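Local coordinates for dTDP-4-dehydrorhamnose 3,5-epimerase (Sulfolobus tokodaii, PDB 2B9U), which probably catalyses the epimerisation at C3' and C5' of a dTDP-4-keto-6-deoxy sugar on the pathway to dTDP-L-rhamnose, at residues 58-63 and 143-148; 79-84 and 97-102; 47-52 and 127-132. All blocks are in the same frame, centred on the assembly; numbering follows the deposited sequence.

Contact 1 (58-63 and 143-148)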
ATOM      1  N   ARG A  58       2.498   6.336  17.974  1.00 24.47           N
ATOM      2  CA  ARG A  58       3.660   6.625  17.155  1.00 24.31           C
ATOM      3  C   ARG A  58       3.521   8.075  16.711  1.00 24.85           C
ATOM      4  O   ARG A  58       2.470   8.451  16.198  1.00 24.66           O
ATOM      5  CB  ARG A  58       3.709   5.726  15.914  1.00 24.02           C
ATOM      6  CG  ARG A  58       3.878   4.245  16.211  1.00 24.24           C
ATOM      7  CD  ARG A  58       3.812   3.411  14.935  1.00 22.46           C
ATOM      8  NE  ARG A  58       3.684   1.987  15.221  1.00 20.85           N
ATOM      9  CZ  ARG A  58       4.688   1.110  15.203  1.00 20.88           C
ATOM     10  NH1 ARG A  58       5.920   1.504  14.908  1.00 21.89           N
ATOM     11  NH2 ARG A  58       4.452  -0.166  15.466  1.00 19.04           N
ATOM     12  N   GLY A  59       4.571   8.876  16.907  1.00 24.42           N
ATOM     13  CA  GLY A  59       4.569  10.274  16.466  1.00 25.33           C
ATOM     14  C   GLY A  59       5.239  11.214  17.463  1.00 25.91           C
ATOM     15  O   GLY A  59       5.742  10.771  18.488  1.00 25.81           O
ATOM     16  N   LEU A  60       5.235  12.516  17.186  1.00 26.37           N
ATOM     17  CA  LEU A  60       4.632  13.088  15.980  1.00 26.95           C
ATOM     18  C   LEU A  60       5.777  13.475  15.033  1.00 27.58           C
ATOM     19  O   LEU A  60       6.552  14.396  15.322  1.00 27.87           O
ATOM     20  CB  LEU A  60       3.747  14.296  16.339  1.00 26.69           C
ATOM     21  CG  LEU A  60       2.777  14.172  17.530  1.00 26.21           C
ATOM     22  CD1 LEU A  60       2.044  15.490  17.843  1.00 26.49           C
ATOM     23  CD2 LEU A  60       1.774  13.071  17.302  1.00 25.00           C
ATOM     24  N   HIS A  61       5.896  12.748  13.925  1.00 27.76           N
ATOM     25  CA  HIS A  61       7.086  12.805  13.081  1.00 28.07           C
ATOM     26  C   HIS A  61       6.956  13.672  11.846  1.00 28.88           C
ATOM     27  O   HIS A  61       5.886  13.760  11.241  1.00 28.58           O
ATOM     28  CB  HIS A  61       7.474  11.408  12.618  1.00 28.00           C
ATOM     29  CG  HIS A  61       7.640  10.422  13.726  1.00 28.29           C
ATOM     30  ND1 HIS A  61       7.117   9.150  13.669  1.00 28.91           N
ATOM     31  CD2 HIS A  61       8.273  10.516  14.918  1.00 29.87           C
ATOM     32  CE1 HIS A  61       7.428   8.499  14.775  1.00 30.44           C
ATOM     33  NE2 HIS A  61       8.134   9.303  15.547  1.00 30.21           N
ATOM     34  N   TYR A  62       8.073  14.295  11.481  1.00 29.95           N
ATOM     35  CA  TYR A  62       8.226  15.021  10.217  1.00 31.19           C
ATOM     36  C   TYR A  62       9.711  15.036   9.804  1.00 31.88           C
ATOM     37  O   TYR A  62      10.598  14.897  10.645  1.00 32.21           O
ATOM     38  CB  TYR A  62       7.669  16.456  10.319  1.00 31.20           C
ATOM     39  CG  TYR A  62       8.199  17.257  11.490  1.00 31.94           C
ATOM     40  CD1 TYR A  62       7.728  17.030  12.785  1.00 32.61           C
ATOM     41  CD2 TYR A  62       9.170  18.242  11.309  1.00 34.30           C
ATOM     42  CE1 TYR A  62       8.208  17.753  13.863  1.00 32.50           C
ATOM     43  CE2 TYR A  62       9.659  18.976  12.398  1.00 33.76           C
ATOM     44  CZ  TYR A  62       9.159  18.716  13.666  1.00 33.67           C
ATOM     45  OH  TYR A  62       9.621  19.414  14.751  1.00 36.88           O
ATOM     46  N   GLN A  63       9.965  15.179   8.509  1.00 32.56           N
ATOM     47  CA  GLN A  63      11.312  15.424   8.017  1.00 33.32           C
ATOM     48  C   GLN A  63      11.436  16.890   7.617  1.00 34.03           C
ATOM     49  O   GLN A  63      10.570  17.427   6.933  1.00 33.51           O
ATOM     50  CB  GLN A  63      11.661  14.486   6.858  1.00 32.91           C
ATOM     51  CG  GLN A  63      12.471  13.259   7.298  1.00 32.87           C
ATOM     52  CD  GLN A  63      12.648  12.181   6.234  1.00 33.40           C
ATOM     53  OE1 GLN A  63      12.847  11.009   6.575  1.00 34.44           O
ATOM     54  NE2 GLN A  63      12.572  12.556   4.952  1.00 30.51           N
ATOM     55  N   ARG A 143      12.800  14.824  12.527  1.00 38.95           N
ATOM     56  CA  ARG A 143      12.483  15.599  13.729  1.00 38.02           C
ATOM     57  C   ARG A 143      11.111  15.153  14.275  1.00 37.49           C
ATOM     58  O   ARG A 143      10.305  14.567  13.548  1.00 36.49           O
ATOM     59  CB  ARG A 143      12.451  17.107  13.423  1.00 38.30           C
ATOM     60  CG  ARG A 143      13.800  17.770  13.058  1.00 40.75           C
ATOM     61  CD  ARG A 143      14.845  17.664  14.196  1.00 45.69           C
ATOM     62  NE  ARG A 143      15.991  18.560  14.007  1.00 48.17           N
ATOM     63  CZ  ARG A 143      17.005  18.335  13.167  1.00 51.10           C
ATOM     64  NH1 ARG A 143      17.044  17.233  12.413  1.00 51.19           N
ATOM     65  NH2 ARG A 143      17.993  19.222  13.076  1.00 52.14           N
ATOM     66  N   CYS A 144      10.855  15.437  15.551  1.00 36.16           N
ATOM     67  CA  CYS A 144       9.557  15.148  16.135  1.00 35.72           C
ATOM     68  C   CYS A 144       9.175  16.128  17.230  1.00 34.38           C
ATOM     69  O   CYS A 144      10.034  16.824  17.797  1.00 34.16           O
ATOM     70  CB  CYS A 144       9.495  13.704  16.665  1.00 35.75           C
ATOM     71  SG  CYS A 144      10.758  13.317  17.884  1.00 37.65           S
ATOM     72  N   ILE A 145       7.876  16.188  17.506  1.00 33.34           N
ATOM     73  CA  ILE A 145       7.347  16.885  18.676  1.00 32.16           C
ATOM     74  C   ILE A 145       6.587  15.863  19.512  1.00 31.74           C
ATOM     75  O   ILE A 145       6.094  14.874  18.974  1.00 31.80           O
ATOM     76  CB  ILE A 145       6.465  18.105  18.300  1.00 32.48           C
ATOM     77  CG1 ILE A 145       5.224  17.674  17.500  1.00 32.26           C
ATOM     78  CG2 ILE A 145       7.297  19.135  17.502  1.00 31.50           C
ATOM     79  CD1 ILE A 145       4.082  18.663  17.521  1.00 31.55           C
ATOM     80  N   SER A 146       6.510  16.095  20.820  1.00 30.90           N
ATOM     81  CA  SER A 146       5.955  15.130  21.763  1.00 30.25           C
ATOM     82  C   SER A 146       4.493  14.760  21.495  1.00 30.11           C
ATOM     83  O   SER A 146       3.648  15.637  21.222  1.00 29.88           O
ATOM     84  CB  SER A 146       6.122  15.646  23.204  1.00 30.23           C
ATOM     85  OG  SER A 146       5.516  14.782  24.154  1.00 29.19           O
ATOM     86  N   TYR A 147       4.224  13.455  21.586  1.00 29.16           N
ATOM     87  CA  TYR A 147       2.882  12.869  21.564  1.00 28.74           C
ATOM     88  C   TYR A 147       1.959  13.542  22.601  1.00 28.18           C
ATOM     89  O   TYR A 147       0.751  13.608  22.406  1.00 27.97           O
ATOM     90  CB  TYR A 147       2.979  11.358  21.883  1.00 27.90           C
ATOM     91  CG  TYR A 147       3.083  11.146  23.374  1.00 29.13           C
ATOM     92  CD1 TYR A 147       4.286  11.381  24.038  1.00 29.04           C
ATOM     93  CD2 TYR A 147       1.959  10.803  24.136  1.00 30.26           C
ATOM     94  CE1 TYR A 147       4.391  11.243  25.421  1.00 31.84           C
ATOM     95  CE2 TYR A 147       2.048  10.667  25.533  1.00 31.27           C
ATOM     96  CZ  TYR A 147       3.278  10.900  26.162  1.00 31.76           C
ATOM     97  OH  TYR A 147       3.405  10.791  27.530  1.00 33.54           O
ATOM     98  N   SER A 148       2.537  13.988  23.721  1.00 28.16           N
ATOM     99  CA  SER A 148       1.792  14.592  24.838  1.00 27.94           C
ATOM    100  C   SER A 148       1.100  15.901  24.459  1.00 28.32           C
ATOM    101  O   SER A 148       0.318  16.450  25.240  1.00 28.24           O
ATOM    102  CB  SER A 148       2.709  14.846  26.030  1.00 27.52           C
ATOM    103  OG  SER A 148       3.720  15.801  25.732  1.00 26.86           O
TER
HETATM  104  O   HOH W   1       6.315  11.611  20.956  1.00 18.47           O
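The ring of Tyr62 lies against the backbone and CB of Arg143, its antiparallel hydrogen-bonded partner. Arg143 CB comes over one ring face, 3.5 Å from Tyr62 CE2, and Arg143 O sits above the same ring, offset toward the rim. A chi1 of 52° puts Tyr62 CG between the backbone N and the carbonyl carbon, and the ring beyond it lies against Arg143. Its far end meets Ile145, whose side chain crosses that of Tyr62 at about a right angle, with CG2 3.6 Å from Tyr62 OH; the hydroxyl itself is hydrogen-bonded to the backbone of Glu173. Leu60, which follows a cis peptide bond, meets Ile145 obliquely, CD1 to CD1 at 3.8 Å. On the other face of the sheet, Cys144 CB touches the edge of the His61 ring, 3.8 Å from CD2, while Gly59 CA covers the centre of one ring face. His61 NE2 is hydrogen-bonded to Asp163. Four backbone bonds join the segments, and a water links Gly59 O to Tyr147 N. This is an antiparallel edge pairing of the cupin jelly roll, with the strand outermost within the chain tied through Cys144 by a disulfide to Cys166.

Contact 2 (79-84 and 97-102)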
ATOM      1  N   ARG A  79      -8.161   0.232  13.594  1.00 22.48           N
ATOM      2  CA  ARG A  79      -8.751   1.546  13.838  1.00 23.48           C
ATOM      3  C   ARG A  79      -7.665   2.395  14.456  1.00 23.31           C
ATOM      4  O   ARG A  79      -7.056   1.993  15.462  1.00 23.26           O
ATOM      5  CB  ARG A  79      -9.880   1.463  14.882  1.00 23.92           C
ATOM      6  CG  ARG A  79     -11.177   0.793  14.486  1.00 26.77           C
ATOM      7  CD  ARG A  79     -12.163   0.836  15.675  1.00 33.24           C
ATOM      8  NE  ARG A  79     -12.560   2.202  16.057  1.00 37.44           N
ATOM      9  CZ  ARG A  79     -12.854   2.614  17.296  1.00 37.90           C
ATOM     10  NH1 ARG A  79     -12.763   1.792  18.340  1.00 37.56           N
ATOM     11  NH2 ARG A  79     -13.211   3.884  17.495  1.00 38.10           N
ATOM     12  N   ILE A  80      -7.410   3.566  13.877  1.00 22.95           N
ATOM     13  CA  ILE A  80      -6.471   4.503  14.495  1.00 22.96           C
ATOM     14  C   ILE A  80      -7.105   5.892  14.651  1.00 23.12           C
ATOM     15  O   ILE A  80      -8.011   6.248  13.900  1.00 23.43           O
ATOM     16  CB  ILE A  80      -5.130   4.618  13.699  1.00 22.70           C
ATOM     17  CG1 ILE A  80      -5.336   5.398  12.382  1.00 22.75           C
ATOM     18  CG2 ILE A  80      -4.511   3.239  13.480  1.00 21.71           C
ATOM     19  CD1 ILE A  80      -4.026   5.810  11.682  1.00 23.31           C
ATOM     20  N   LEU A  81      -6.639   6.656  15.634  1.00 22.85           N
ATOM     21  CA  LEU A  81      -6.942   8.076  15.685  1.00 23.22           C
ATOM     22  C   LEU A  81      -5.710   8.750  15.126  1.00 23.40           C
ATOM     23  O   LEU A  81      -4.674   8.772  15.764  1.00 23.50           O
ATOM     24  CB  LEU A  81      -7.210   8.568  17.117  1.00 23.34           C
ATOM     25  CG  LEU A  81      -7.463  10.090  17.260  1.00 23.24           C
ATOM     26  CD1 LEU A  81      -8.702  10.531  16.462  1.00 21.48           C
ATOM     27  CD2 LEU A  81      -7.582  10.488  18.737  1.00 23.49           C
ATOM     28  N   ASP A  82      -5.843   9.286  13.927  1.00 23.78           N
ATOM     29  CA  ASP A  82      -4.741   9.873  13.208  1.00 24.38           C
ATOM     30  C   ASP A  82      -4.716  11.389  13.381  1.00 24.52           C
ATOM     31  O   ASP A  82      -5.766  12.037  13.358  1.00 24.46           O
ATOM     32  CB  ASP A  82      -4.874   9.535  11.735  1.00 24.79           C
ATOM     33  CG  ASP A  82      -3.579   9.644  11.024  1.00 26.14           C
ATOM     34  OD1 ASP A  82      -2.639   8.946  11.445  1.00 27.33           O
ATOM     35  OD2 ASP A  82      -3.495  10.446  10.079  1.00 29.74           O
ATOM     36  N   VAL A  83      -3.522  11.946  13.568  1.00 24.30           N
ATOM     37  CA  VAL A  83      -3.380  13.374  13.863  1.00 24.30           C
ATOM     38  C   VAL A  83      -2.288  14.004  12.992  1.00 24.83           C
ATOM     39  O   VAL A  83      -1.256  13.372  12.725  1.00 24.40           O
ATOM     40  CB  VAL A  83      -3.040  13.617  15.363  1.00 24.82           C
ATOM     41  CG1 VAL A  83      -2.965  15.097  15.669  1.00 24.30           C
ATOM     42  CG2 VAL A  83      -4.058  12.939  16.274  1.00 24.57           C
ATOM     43  N   ALA A  84      -2.536  15.235  12.533  1.00 24.76           N
ATOM     44  CA  ALA A  84      -1.547  16.052  11.821  1.00 24.95           C
ATOM     45  C   ALA A  84      -1.463  17.405  12.501  1.00 25.75           C
ATOM     46  O   ALA A  84      -2.487  18.038  12.701  1.00 25.45           O
ATOM     47  CB  ALA A  84      -1.969  16.239  10.393  1.00 24.36           C
ATOM     48  N   TYR A  97      -4.196  21.501  14.759  1.00 34.51           N
ATOM     49  CA  TYR A  97      -4.127  20.105  14.352  1.00 34.70           C
ATOM     50  C   TYR A  97      -5.436  19.570  13.814  1.00 34.38           C
ATOM     51  O   TYR A  97      -6.521  20.070  14.157  1.00 34.72           O
ATOM     52  CB  TYR A  97      -3.614  19.231  15.509  1.00 34.78           C
ATOM     53  CG  TYR A  97      -4.500  19.244  16.736  1.00 36.34           C
ATOM     54  CD1 TYR A  97      -5.640  18.446  16.803  1.00 37.74           C
ATOM     55  CD2 TYR A  97      -4.198  20.056  17.835  1.00 36.99           C
ATOM     56  CE1 TYR A  97      -6.460  18.462  17.918  1.00 39.03           C
ATOM     57  CE2 TYR A  97      -5.019  20.073  18.957  1.00 38.34           C
ATOM     58  CZ  TYR A  97      -6.144  19.264  18.991  1.00 38.67           C
ATOM     59  OH  TYR A  97      -6.973  19.255  20.088  1.00 40.58           O
ATOM     60  N   VAL A  98      -5.325  18.550  12.967  1.00 33.31           N
ATOM     61  CA  VAL A  98      -6.476  17.816  12.462  1.00 32.63           C
ATOM     62  C   VAL A  98      -6.449  16.402  13.056  1.00 32.34           C
ATOM     63  O   VAL A  98      -5.388  15.771  13.139  1.00 31.39           O
ATOM     64  CB  VAL A  98      -6.500  17.779  10.891  1.00 32.58           C
ATOM     65  CG1 VAL A  98      -7.595  16.863  10.367  1.00 31.79           C
ATOM     66  CG2 VAL A  98      -6.680  19.178  10.322  1.00 32.35           C
ATOM     67  N   LYS A  99      -7.618  15.942  13.497  1.00 31.95           N
ATOM     68  CA  LYS A  99      -7.826  14.577  13.980  1.00 31.78           C
ATOM     69  C   LYS A  99      -8.810  13.896  13.047  1.00 31.26           C
ATOM     70  O   LYS A  99      -9.754  14.529  12.552  1.00 32.05           O
ATOM     71  CB  LYS A  99      -8.410  14.582  15.400  1.00 32.21           C
ATOM     72  CG  LYS A  99      -7.478  15.079  16.469  1.00 31.79           C
ATOM     73  CD  LYS A  99      -8.033  14.741  17.834  1.00 33.64           C
ATOM     74  CE  LYS A  99      -7.142  15.216  18.947  1.00 34.22           C
ATOM     75  NZ  LYS A  99      -7.735  14.889  20.289  1.00 34.72           N
ATOM     76  N   ALA A 100      -8.567  12.617  12.778  1.00 30.12           N
ATOM     77  CA  ALA A 100      -9.452  11.792  11.961  1.00 28.84           C
ATOM     78  C   ALA A 100      -9.263  10.320  12.316  1.00 28.89           C
ATOM     79  O   ALA A 100      -8.120   9.845  12.436  1.00 27.96           O
ATOM     80  CB  ALA A 100      -9.185  12.004  10.463  1.00 28.64           C
ATOM     81  N   GLU A 101     -10.384   9.620  12.495  1.00 27.97           N
ATOM     82  CA  GLU A 101     -10.387   8.174  12.642  1.00 28.38           C
ATOM     83  C   GLU A 101     -10.326   7.497  11.287  1.00 27.11           C
ATOM     84  O   GLU A 101     -11.232   7.638  10.447  1.00 27.04           O
ATOM     85  CB  GLU A 101     -11.601   7.662  13.431  1.00 28.58           C
ATOM     86  CG  GLU A 101     -11.384   6.208  13.908  1.00 32.01           C
ATOM     87  CD  GLU A 101     -12.508   5.677  14.777  1.00 34.71           C
ATOM     88  OE1 GLU A 101     -13.138   6.465  15.534  1.00 37.15           O
ATOM     89  OE2 GLU A 101     -12.756   4.457  14.706  1.00 36.66           O
ATOM     90  N   LEU A 102      -9.230   6.778  11.073  1.00 25.92           N
ATOM     91  CA  LEU A 102      -9.066   5.962   9.875  1.00 24.57           C
ATOM     92  C   LEU A 102      -9.114   4.530  10.342  1.00 23.88           C
ATOM     93  O   LEU A 102      -8.549   4.189  11.371  1.00 23.47           O
ATOM     94  CB  LEU A 102      -7.732   6.293   9.171  1.00 24.13           C
ATOM     95  CG  LEU A 102      -7.471   7.782   8.908  1.00 23.03           C
ATOM     96  CD1 LEU A 102      -6.060   8.018   8.380  1.00 21.34           C
ATOM     97  CD2 LEU A 102      -8.523   8.405   7.927  1.00 20.18           C
TER
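Glu101 CG stands anti to the backbone N (chi1 -164°) and its chain runs on extended, while Arg79 bends at chi3 (64°), and the two charged ends meet in a salt bridge. The guanidinium grips side-on and with two nitrogens to one oxygen: Arg79 NE is 2.6 Å and NH2 2.9 Å from Glu101 OE2. Both reach that oxygen from the same face of the carboxylate, above its plane, although OE2 itself lies close to the guanidinium plane; the two flat groups are turned 47° apart. A weak third bond joins Arg79 NH2 to Glu101 OE1, and Asn103 is a further donor to OE2. With several donors on one oxygen, negative charge would probably be drawn toward OE2.

Farther along the same face, Val83 and Lys99 lie side by side, pointing the same way, with Val83 CG2 4.0 Å from Lys99 CG. On the other face, Leu102 CD1 comes 3.9 Å from Asp82 CB, and Leu102 CB packs against Ile80 CG1. The buried carboxylate of Asp82 is hydrogen-bonded through OD1 to His118 NE2. Six backbone bonds hold the antiparallel ladder, among them a nearly straight one of 2.8 Å from Ile80 N to Leu102 O.

These strands form a beta hairpin at one side of the five-stranded sheet. Strand 97-103 is outermost within the chain, strand 79-86 pairs on its other side with strand 116-122, and the face bearing Ile80, Asp82 and Leu102 packs on strands 70-75 and 109-112 of the other sheet.

Contact 3 (47-52 and 127-132)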
ATOM      1  N   THR A  47       6.771   3.584   0.187  1.00 23.61           N
ATOM      2  CA  THR A  47       5.626   3.074   0.953  1.00 22.54           C
ATOM      3  C   THR A  47       6.132   2.323   2.182  1.00 22.25           C
ATOM      4  O   THR A  47       7.005   1.446   2.087  1.00 22.18           O
ATOM      5  CB  THR A  47       4.673   2.247   0.053  1.00 22.78           C
ATOM      6  OG1 THR A  47       4.165   3.103  -0.970  1.00 22.31           O
ATOM      7  CG2 THR A  47       3.476   1.664   0.828  1.00 21.26           C
ATOM      8  N   ASN A  48       5.629   2.705   3.345  1.00 21.50           N
ATOM      9  CA  ASN A  48       5.952   2.008   4.593  1.00 21.15           C
ATOM     10  C   ASN A  48       4.726   1.287   5.154  1.00 20.88           C
ATOM     11  O   ASN A  48       3.598   1.581   4.754  1.00 20.50           O
ATOM     12  CB  ASN A  48       6.475   2.995   5.644  1.00 21.00           C
ATOM     13  CG  ASN A  48       7.852   3.570   5.301  1.00 22.78           C
ATOM     14  OD1 ASN A  48       8.573   3.031   4.473  1.00 24.04           O
ATOM     15  ND2 ASN A  48       8.223   4.648   5.971  1.00 22.98           N
ATOM     16  N   MET A  49       4.966   0.370   6.093  1.00 21.38           N
ATOM     17  CA  MET A  49       3.906  -0.321   6.818  1.00 21.89           C
ATOM     18  C   MET A  49       4.289  -0.550   8.264  1.00 21.63           C
ATOM     19  O   MET A  49       5.428  -0.898   8.576  1.00 20.79           O
ATOM     20  CB  MET A  49       3.555  -1.665   6.156  1.00 22.35           C
ATOM     21  CG  MET A  49       2.356  -2.386   6.812  1.00 23.95           C
ATOM     22  SD  MET A  49       1.835  -3.892   5.971  1.00 29.37           S
ATOM     23  CE  MET A  49       2.368  -5.133   7.131  1.00 30.37           C
ATOM     24  N   SER A  50       3.328  -0.331   9.157  1.00 21.58           N
ATOM     25  CA  SER A  50       3.511  -0.671  10.563  1.00 21.31           C
ATOM     26  C   SER A  50       2.349  -1.497  11.050  1.00 22.15           C
ATOM     27  O   SER A  50       1.222  -1.351  10.558  1.00 22.43           O
ATOM     28  CB  SER A  50       3.672   0.575  11.435  1.00 21.52           C
ATOM     29  OG  SER A  50       2.497   1.365  11.461  1.00 19.88           O
ATOM     30  N   PHE A  51       2.635  -2.378  12.007  1.00 22.20           N
ATOM     31  CA  PHE A  51       1.604  -3.029  12.777  1.00 22.42           C
ATOM     32  C   PHE A  51       1.721  -2.523  14.217  1.00 22.33           C
ATOM     33  O   PHE A  51       2.797  -2.529  14.800  1.00 22.18           O
ATOM     34  CB  PHE A  51       1.749  -4.547  12.726  1.00 22.82           C
ATOM     35  CG  PHE A  51       0.927  -5.258  13.764  1.00 24.57           C
ATOM     36  CD1 PHE A  51      -0.478  -5.266  13.676  1.00 24.31           C
ATOM     37  CD2 PHE A  51       1.537  -5.892  14.839  1.00 22.72           C
ATOM     38  CE1 PHE A  51      -1.250  -5.907  14.646  1.00 25.33           C
ATOM     39  CE2 PHE A  51       0.772  -6.533  15.803  1.00 24.24           C
ATOM     40  CZ  PHE A  51      -0.627  -6.543  15.704  1.00 23.32           C
ATOM     41  N   SER A  52       0.609  -2.065  14.774  1.00 22.02           N
ATOM     42  CA  SER A  52       0.609  -1.459  16.083  1.00 22.56           C
ATOM     43  C   SER A  52      -0.439  -2.143  16.943  1.00 23.69           C
ATOM     44  O   SER A  52      -1.599  -2.235  16.557  1.00 23.65           O
ATOM     45  CB  SER A  52       0.334   0.050  15.973  1.00 21.92           C
ATOM     46  OG  SER A  52       1.245   0.656  15.052  1.00 22.86           O
ATOM     47  N   ILE A 127      -3.010  -2.246  11.242  1.00 19.34           N
ATOM     48  CA  ILE A 127      -2.048  -2.117  10.156  1.00 19.81           C
ATOM     49  C   ILE A 127      -2.250  -0.782   9.476  1.00 20.10           C
ATOM     50  O   ILE A 127      -3.341  -0.476   8.934  1.00 20.47           O
ATOM     51  CB  ILE A 127      -2.186  -3.250   9.112  1.00 19.88           C
ATOM     52  CG1 ILE A 127      -1.902  -4.611   9.760  1.00 20.55           C
ATOM     53  CG2 ILE A 127      -1.235  -3.023   7.934  1.00 18.86           C
ATOM     54  CD1 ILE A 127      -2.531  -5.768   9.018  1.00 21.55           C
ATOM     55  N   VAL A 128      -1.185   0.002   9.497  1.00 19.21           N
ATOM     56  CA  VAL A 128      -1.163   1.291   8.850  1.00 19.16           C
ATOM     57  C   VAL A 128      -0.189   1.211   7.679  1.00 19.32           C
ATOM     58  O   VAL A 128       0.915   0.659   7.811  1.00 19.78           O
ATOM     59  CB  VAL A 128      -0.778   2.403   9.879  1.00 18.64           C
ATOM     60  CG1 VAL A 128      -0.641   3.773   9.237  1.00 19.22           C
ATOM     61  CG2 VAL A 128      -1.807   2.446  10.985  1.00 18.19           C
ATOM     62  N   ILE A 129      -0.633   1.730   6.540  1.00 18.93           N
ATOM     63  CA  ILE A 129       0.184   1.926   5.344  1.00 19.50           C
ATOM     64  C   ILE A 129       0.435   3.413   5.183  1.00 19.18           C
ATOM     65  O   ILE A 129      -0.485   4.234   5.299  1.00 18.35           O
ATOM     66  CB  ILE A 129      -0.523   1.392   4.063  1.00 18.84           C
ATOM     67  CG1 ILE A 129      -1.005  -0.044   4.275  1.00 22.11           C
ATOM     68  CG2 ILE A 129       0.385   1.534   2.815  1.00 20.07           C
ATOM     69  CD1 ILE A 129      -0.074  -1.133   3.875  1.00 22.71           C
ATOM     70  N   TYR A 130       1.691   3.763   4.928  1.00 19.27           N
ATOM     71  CA  TYR A 130       2.052   5.160   4.682  1.00 19.68           C
ATOM     72  C   TYR A 130       2.508   5.307   3.231  1.00 19.73           C
ATOM     73  O   TYR A 130       3.542   4.736   2.852  1.00 20.19           O
ATOM     74  CB  TYR A 130       3.204   5.593   5.608  1.00 19.43           C
ATOM     75  CG  TYR A 130       3.170   5.154   7.067  1.00 19.64           C
ATOM     76  CD1 TYR A 130       3.297   3.810   7.434  1.00 19.33           C
ATOM     77  CD2 TYR A 130       3.080   6.103   8.090  1.00 20.99           C
ATOM     78  CE1 TYR A 130       3.308   3.423   8.784  1.00 19.44           C
ATOM     79  CE2 TYR A 130       3.094   5.729   9.444  1.00 21.64           C
ATOM     80  CZ  TYR A 130       3.203   4.387   9.778  1.00 21.31           C
ATOM     81  OH  TYR A 130       3.223   4.015  11.105  1.00 21.10           O
ATOM     82  N   PHE A 131       1.765   6.042   2.409  1.00 19.90           N
ATOM     83  CA  PHE A 131       2.252   6.358   1.072  1.00 20.92           C
ATOM     84  C   PHE A 131       2.986   7.678   1.170  1.00 21.87           C
ATOM     85  O   PHE A 131       2.390   8.700   1.551  1.00 22.14           O
ATOM     86  CB  PHE A 131       1.127   6.430   0.044  1.00 20.71           C
ATOM     87  CG  PHE A 131       0.279   5.197  -0.014  1.00 20.85           C
ATOM     88  CD1 PHE A 131       0.728   4.059  -0.678  1.00 22.88           C
ATOM     89  CD2 PHE A 131      -0.978   5.175   0.585  1.00 18.96           C
ATOM     90  CE1 PHE A 131      -0.072   2.910  -0.736  1.00 22.54           C
ATOM     91  CE2 PHE A 131      -1.774   4.038   0.544  1.00 20.12           C
ATOM     92  CZ  PHE A 131      -1.320   2.903  -0.125  1.00 22.03           C
ATOM     93  N   ILE A 132       4.284   7.651   0.874  1.00 22.20           N
ATOM     94  CA  ILE A 132       5.169   8.800   1.156  1.00 23.03           C
ATOM     95  C   ILE A 132       5.543   9.515  -0.136  1.00 23.76           C
ATOM     96  O   ILE A 132       5.948   8.879  -1.128  1.00 24.64           O
ATOM     97  CB  ILE A 132       6.421   8.373   2.008  1.00 23.06           C
ATOM     98  CG1 ILE A 132       5.975   7.950   3.403  1.00 23.76           C
ATOM     99  CG2 ILE A 132       7.478   9.509   2.157  1.00 22.55           C
ATOM    100  CD1 ILE A 132       6.920   6.980   4.066  1.00 28.18           C
TER
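Tyr130 and Ser50 join hydroxyl to hydroxyl, OH to OG at 2.8 Å, on one face of an antiparallel strand pair. Ser50 OG meets the tyrosine from between its own backbone N and carbonyl carbon (chi1 65°). The tyrosine ring turns its edge to segment 47-52: Asn48 O and Ser50 N lie there in plane, and Tyr130 CD1 is 3.7 Å from Asn48 CB. Val128 CG1 covers one ring face, offset toward the rim. A phenylalanine in place of Tyr130 would probably keep this ring packing but leave Ser50 OG without its hydroxyl mate. Beside it, Ile132 CD1 comes 3.3 Å from Asn48 ND2, while Asn48 OD1 is hydrogen-bonded to Gln46.

On the opposite face, Met49 starts extended, CG anti to the backbone N, which carries SD to 3.7 Å from Ile127 CG2. Thr47 CG2 meets Ile129 CG2 at 3.7 Å. The ladder from strand 47-52 to the second subunit takes in residues of both faces. The side chains differ in chemistry: hydroxyl and amide groups around Tyr130, with Asn48 near the predicted thymidine-stacking Tyr137, and a largely apolar set around Met49, where Thr47 OG1, 3.6 Å from Phe131 CD1, is buried without a hydrogen-bond partner.

Overall arrangement
Contacts 1 and 2 lie in the five-stranded sheet of the flattened cupin barrel, near its two outermost strands within the chain, with centres about 14 Å apart and strand 116-122 between them; contact 3 lies in the other sheet, its centre about 16 Å from contact 1 and 14 Å from contact 2. Along the chain the segments of contacts 1 and 3 alternate, whereas the hairpin of contact 2 falls within both loops. Strands 44-52 and 57-63 are consecutive, as are 126-133 and 142-144, but pair in different sheets, so the chain links the two sheets. Arg58 to Ser52 and Ile80 to Val128 are side-chain contacts between them, while contact 3 carries its sheet into the second subunit.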